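Local coordinates for uncharacterized protein lp_2664 (Lactobacillus plantarum WCFS1, PDB 2PJQ) that is of unknown function but belongs to the HD-domain family and is probably a metal-dependent phosphohydrolase, at residues E150-D154 with G173-N177; I157-M163 with N177-E181. One frame throughout, in Å; residues are numbered along the deposited sequence.

Interaction 1 of 2, residues E150-D154 with G173-N177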
loop_
_atom_site.group_PDB
_atom_site.type_symbol
_atom_site.label_atom_id
_atom_site.label_comp_id
_atom_site.label_asym_id
_atom_site.label_seq_id
_atom_site.Cartn_x
_atom_site.Cartn_y
_atom_site.Cartn_z
ATOM N N GLU B 150 -1.809 1.090 -9.976
ATOM C CA GLU B 150 -0.442 0.981 -10.467
ATOM C C GLU B 150 0.109 -0.420 -10.241
ATOM O O GLU B 150 -0.460 -1.204 -9.496
ATOM C CB GLU B 150 0.410 1.983 -9.706
ATOM C CG GLU B 150 1.541 2.632 -10.454
ATOM C CD GLU B 150 2.275 3.606 -9.557
ATOM O OE1 GLU B 150 2.973 3.132 -8.632
ATOM O OE2 GLU B 150 2.135 4.836 -9.758
ATOM N N LYS B 151 1.231 -0.723 -10.877
ATOM C CA LYS B 151 1.873 -2.025 -10.729
ATOM C C LYS B 151 2.898 -1.977 -9.576
ATOM O O LYS B 151 3.625 -0.991 -9.412
ATOM C CB LYS B 151 2.557 -2.384 -12.042
ATOM C CG LYS B 151 2.988 -3.832 -12.175
ATOM C CD LYS B 151 3.628 -4.057 -13.536
ATOM C CE LYS B 151 2.664 -3.705 -14.667
ATOM N NZ LYS B 151 3.354 -3.683 -15.985
ATOM N N ILE B 152 2.980 -3.041 -8.785
ATOM C CA ILE B 152 3.903 -3.030 -7.658
ATOM C C ILE B 152 5.360 -3.220 -8.031
ATOM O O ILE B 152 6.233 -2.582 -7.451
ATOM C CB ILE B 152 3.550 -4.113 -6.605
ATOM C CG1 ILE B 152 2.067 -4.045 -6.251
ATOM C CG2 ILE B 152 4.364 -3.884 -5.329
ATOM C CD1 ILE B 152 1.594 -5.181 -5.367
ATOM N N TYR B 153 5.621 -4.093 -8.995
ATOM C CA TYR B 153 6.985 -4.390 -9.406
ATOM C C TYR B 153 6.978 -5.134 -10.732
ATOM O O TYR B 153 5.982 -5.756 -11.085
ATOM C CB TYR B 153 7.638 -5.257 -8.337
ATOM C CG TYR B 153 9.060 -5.663 -8.620
ATOM C CD1 TYR B 153 10.062 -4.709 -8.753
ATOM C CD2 TYR B 153 9.410 -7.007 -8.703
ATOM C CE1 TYR B 153 11.380 -5.079 -8.955
ATOM C CE2 TYR B 153 10.725 -7.391 -8.905
ATOM C CZ TYR B 153 11.709 -6.420 -9.029
ATOM O OH TYR B 153 13.022 -6.797 -9.211
ATOM N N ASP B 154 8.089 -5.078 -11.459
ATOM C CA ASP B 154 8.206 -5.752 -12.757
ATOM C C ASP B 154 9.701 -5.848 -13.056
ATOM O O ASP B 154 10.264 -4.946 -13.665
ATOM C CB ASP B 154 7.509 -4.912 -13.844
ATOM C CG ASP B 154 7.147 -5.721 -15.098
ATOM O OD1 ASP B 154 7.957 -6.565 -15.540
ATOM O OD2 ASP B 154 6.047 -5.492 -15.657
ATOM N N GLY B 173 4.991 4.333 -13.375
ATOM C CA GLY B 173 6.067 3.384 -13.166
ATOM C C GLY B 173 5.593 2.312 -12.213
ATOM O O GLY B 173 4.394 2.170 -11.995
ATOM N N THR B 174 6.511 1.544 -11.646
ATOM C CA THR B 174 6.101 0.523 -10.695
ATOM C C THR B 174 6.276 1.101 -9.288
ATOM O O THR B 174 7.041 2.046 -9.081
ATOM C CB THR B 174 6.942 -0.751 -10.837
ATOM O OG1 THR B 174 8.267 -0.511 -10.352
ATOM C CG2 THR B 174 7.017 -1.167 -12.290
ATOM N N ALA B 175 5.559 0.539 -8.326
ATOM C CA ALA B 175 5.629 1.019 -6.959
ATOM C C ALA B 175 7.044 0.977 -6.422
ATOM O O ALA B 175 7.518 1.938 -5.822
ATOM C CB ALA B 175 4.725 0.193 -6.092
ATOM N N ILE B 176 7.724 -0.144 -6.619
ATOM C CA ILE B 176 9.087 -0.266 -6.133
ATOM C C ILE B 176 9.975 0.787 -6.789
ATOM O O ILE B 176 10.731 1.471 -6.104
ATOM C CB ILE B 176 9.675 -1.670 -6.422
ATOM C CG1 ILE B 176 8.914 -2.739 -5.631
ATOM C CG2 ILE B 176 11.152 -1.706 -6.038
ATOM C CD1 ILE B 176 9.170 -2.715 -4.128
ATOM N N ASN B 177 9.877 0.930 -8.108
ATOM C CA ASN B 177 10.702 1.900 -8.819
ATOM C C ASN B 177 10.622 3.315 -8.233
ATOM O O ASN B 177 11.538 4.131 -8.405
ATOM C CB ASN B 177 10.322 1.947 -10.304
ATOM C CG ASN B 177 10.720 0.685 -11.067
ATOM O OD1 ASN B 177 11.597 -0.080 -10.648
ATOM N ND2 ASN B 177 10.084 0.478 -12.211
#
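Loop-to-helix-start packing joins the chain just after helix 134-148 to the N-terminus of helix 175-183, the irregular segment E150-D154 lying across the first turn. Two successive loop carbonyls meet two successive amides there: A175 N donates to K151 O at 2.7 Å and I176 N to I152 O at 3.0 Å. K151 O also takes a CA-H...O contact from T174 CA at 3.2 Å. T174 is the N-cap residue; its OG1 accepts from N177 N at 3.1 Å, although OG1 is crowded in the model and its exact place is less certain. Side chains fill in around this polar core. The CA-to-CB bond of I152 points away from the helix, yet I152 CG2 still comes within 4.2 Å of A175 CB. The Y153 ring lies obliquely beside I176, with Y153 CD1 3.8 Å from I176 CB, and its other contacts include an edge-to-face pairing with W217; I152 and I176 both reach F213, so helix 204-219 closes this side. E150 leans over the approach to the helix, E150 CG lying 3.3 Å from G173 O. At the outer margin K151 NZ and D154 OD2 form a salt bridge at 3.3 Å across the bend of the loop. E150 and I152 also meet Y143 of the second subunit, which places the loop at the dimer interface. Because amides at a helix start have no preceding carbonyls within the helix to bond, K151 O and I152 O stand in as acceptors for A175 N and I176 N, from a loop some twenty residues earlier in the chain.

Interaction 2 of 2, residues I157-M163 with N177-E181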
loop_
_atom_site.group_PDB
_atom_site.type_symbol
_atom_site.label_atom_id
_atom_site.label_comp_id
_atom_site.label_asym_id
_atom_site.label_seq_id
_atom_site.Cartn_x
_atom_site.Cartn_y
_atom_site.Cartn_z
ATOM N N ILE B 157 10.843 -4.214 -15.992
ATOM C CA ILE B 157 10.871 -2.762 -15.995
ATOM C C ILE B 157 11.868 -2.302 -14.945
ATOM O O ILE B 157 11.778 -2.687 -13.780
ATOM C CB ILE B 157 9.506 -2.185 -15.647
ATOM C CG1 ILE B 157 8.431 -2.902 -16.454
ATOM C CG2 ILE B 157 9.495 -0.696 -15.920
ATOM C CD1 ILE B 157 7.021 -2.429 -16.167
ATOM N N ALA B 158 12.825 -1.485 -15.359
ATOM C CA ALA B 158 13.820 -0.987 -14.426
ATOM C C ALA B 158 13.586 0.496 -14.214
ATOM O O ALA B 158 13.067 1.185 -15.091
ATOM C CB ALA B 158 15.231 -1.238 -14.957
ATOM N N PRO B 159 13.960 1.002 -13.036
ATOM C CA PRO B 159 13.801 2.410 -12.670
ATOM C C PRO B 159 14.420 3.412 -13.630
ATOM O O PRO B 159 15.615 3.346 -13.928
ATOM C CB PRO B 159 14.413 2.474 -11.270
ATOM C CG PRO B 159 15.363 1.313 -11.243
ATOM C CD PRO B 159 14.596 0.247 -11.946
ATOM N N ARG B 160 13.585 4.334 -14.110
ATOM C CA ARG B 160 14.013 5.379 -15.027
ATOM C C ARG B 160 15.160 6.116 -14.363
ATOM O O ARG B 160 15.378 5.970 -13.164
ATOM C CB ARG B 160 12.864 6.346 -15.307
ATOM C CG ARG B 160 11.680 5.710 -16.015
ATOM C CD ARG B 160 10.428 5.695 -15.152
ATOM N NE ARG B 160 9.474 6.722 -15.557
ATOM C CZ ARG B 160 8.323 6.962 -14.933
ATOM N NH1 ARG B 160 7.977 6.249 -13.866
ATOM N NH2 ARG B 160 7.519 7.918 -15.369
ATOM N N GLU B 161 15.901 6.901 -15.134
ATOM C CA GLU B 161 17.031 7.628 -14.567
ATOM C C GLU B 161 17.075 9.087 -14.979
ATOM O O GLU B 161 17.480 9.937 -14.188
ATOM C CB GLU B 161 18.349 6.941 -14.947
ATOM C CG GLU B 161 18.547 5.575 -14.293
ATOM C CD GLU B 161 18.732 5.657 -12.782
ATOM O OE1 GLU B 161 19.803 6.117 -12.329
ATOM O OE2 GLU B 161 17.804 5.261 -12.046
ATOM N N HIS B 162 16.664 9.379 -16.210
ATOM C CA HIS B 162 16.666 10.758 -16.686
ATOM C C HIS B 162 15.257 11.268 -16.981
ATOM O O HIS B 162 15.006 11.875 -18.022
ATOM C CB HIS B 162 17.558 10.902 -17.933
ATOM C CG HIS B 162 18.082 9.605 -18.479
ATOM N ND1 HIS B 162 17.310 8.742 -19.229
ATOM C CD2 HIS B 162 19.316 9.045 -18.416
ATOM C CE1 HIS B 162 18.044 7.711 -19.608
ATOM N NE2 HIS B 162 19.266 7.870 -19.127
HETATM N N MSE B 163 14.349 11.034 -16.039
HETATM C CA MSE B 163 12.954 11.440 -16.176
HETATM C C MSE B 163 12.737 12.916 -16.486
HETATM O O MSE B 163 13.607 13.752 -16.245
HETATM C CB MSE B 163 12.189 11.095 -14.903
HETATM C CG MSE B 163 12.231 9.637 -14.512
HETATM SE SE MSE B 163 11.401 9.378 -12.786
HETATM C CE MSE B 163 9.572 9.254 -13.356
ATOM N N ASN B 177 9.877 0.930 -8.108
ATOM C CA ASN B 177 10.702 1.900 -8.819
ATOM C C ASN B 177 10.622 3.315 -8.233
ATOM O O ASN B 177 11.538 4.131 -8.405
ATOM C CB ASN B 177 10.322 1.947 -10.304
ATOM C CG ASN B 177 10.720 0.685 -11.067
ATOM O OD1 ASN B 177 11.597 -0.080 -10.648
ATOM N ND2 ASN B 177 10.084 0.478 -12.211
ATOM N N HIS B 178 9.530 3.605 -7.532
ATOM C CA HIS B 178 9.350 4.918 -6.938
ATOM C C HIS B 178 10.382 5.198 -5.855
ATOM O O HIS B 178 10.818 6.333 -5.695
ATOM C CB HIS B 178 7.934 5.063 -6.374
ATOM C CG HIS B 178 7.514 6.486 -6.201
ATOM N ND1 HIS B 178 7.786 7.456 -7.145
ATOM C CD2 HIS B 178 6.869 7.115 -5.191
ATOM C CE1 HIS B 178 7.330 8.620 -6.720
ATOM N NE2 HIS B 178 6.770 8.441 -5.538
ATOM N N PHE B 179 10.771 4.171 -5.102
ATOM C CA PHE B 179 11.778 4.370 -4.066
ATOM C C PHE B 179 13.070 4.728 -4.779
ATOM O O PHE B 179 13.691 5.739 -4.479
ATOM C CB PHE B 179 11.973 3.109 -3.215
ATOM C CG PHE B 179 10.790 2.766 -2.364
ATOM C CD1 PHE B 179 9.671 2.170 -2.918
ATOM C CD2 PHE B 179 10.767 3.092 -1.025
ATOM C CE1 PHE B 179 8.539 1.902 -2.143
ATOM C CE2 PHE B 179 9.637 2.829 -0.244
ATOM C CZ PHE B 179 8.526 2.235 -0.810
ATOM N N TYR B 180 13.454 3.906 -5.747
ATOM C CA TYR B 180 14.673 4.149 -6.504
ATOM C C TYR B 180 14.620 5.488 -7.210
ATOM O O TYR B 180 15.552 6.283 -7.109
ATOM C CB TYR B 180 14.893 3.041 -7.539
ATOM C CG TYR B 180 15.402 1.744 -6.950
ATOM C CD1 TYR B 180 16.609 1.704 -6.253
ATOM C CD2 TYR B 180 14.655 0.562 -7.051
ATOM C CE1 TYR B 180 17.059 0.525 -5.661
ATOM C CE2 TYR B 180 15.098 -0.625 -6.461
ATOM C CZ TYR B 180 16.296 -0.631 -5.763
ATOM O OH TYR B 180 16.709 -1.770 -5.116
ATOM N N GLU B 181 13.519 5.725 -7.917
ATOM C CA GLU B 181 13.309 6.952 -8.687
ATOM C C GLU B 181 13.121 8.240 -7.892
ATOM O O GLU B 181 13.439 9.330 -8.383
ATOM C CB GLU B 181 12.095 6.778 -9.604
ATOM C CG GLU B 181 12.301 5.767 -10.702
ATOM C CD GLU B 181 11.050 5.513 -11.508
ATOM O OE1 GLU B 181 10.302 6.475 -11.791
ATOM O OE2 GLU B 181 10.822 4.345 -11.879
#
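E181, P159 and N177 carry most of this contact, in which the extended loop I157-M163 runs alongside one face of helix 175-183. E181, one turn after N177 and linked to it by a backbone hydrogen bond from E181 N to N177 O at 2.6 Å, reaches out from the helix to the loop. Its carboxylate forms a salt bridge with R160, E181 OE1 to R160 NH1 at 3.1 Å, while M163, a selenomethionine that is poorly ordered here, brings its SE to 3.3 Å from the same E181 OE1. P159 sits in the shallow space between the side chains of N177, Y180 and E181: P159 CD approaches N177 OD1 at 3.3 Å, P159 CB packs on Y180 CB at 3.8 Å, and P159 CA lies 3.6 Å from E181 OE2. Earlier in the loop, I157 CG2 comes to 3.9 Å from N177 ND2. The loop is thus held by one charged pair and by van der Waals packing of the proline. Around it, Y180 leans on V210 and K214 of helix 204-219, F179 turns to I138 and L142 of helix 134-148, and M163 leads into helix 165-170, where it touches Y168.

The two contacts follow one another along a single connection: the loop leaving helix 134-148 supplies first 150-154 and then 157-163, the chain passes through helix 165-170, and helix 175-183 receives both. Their centres are about 9 Å apart, and they share N177. Interaction 1 takes the start of the helix and interaction 2 the next turn, so the loop meets the helix in the same order as its own sequence. They also touch directly, I157 CD1 lying 4.1 Å from T174 CG2 and R160 NH1 3.5 Å from G173 CA. Together they fold the long connection back onto helix 175-183, beside helices 134-148 and 204-219.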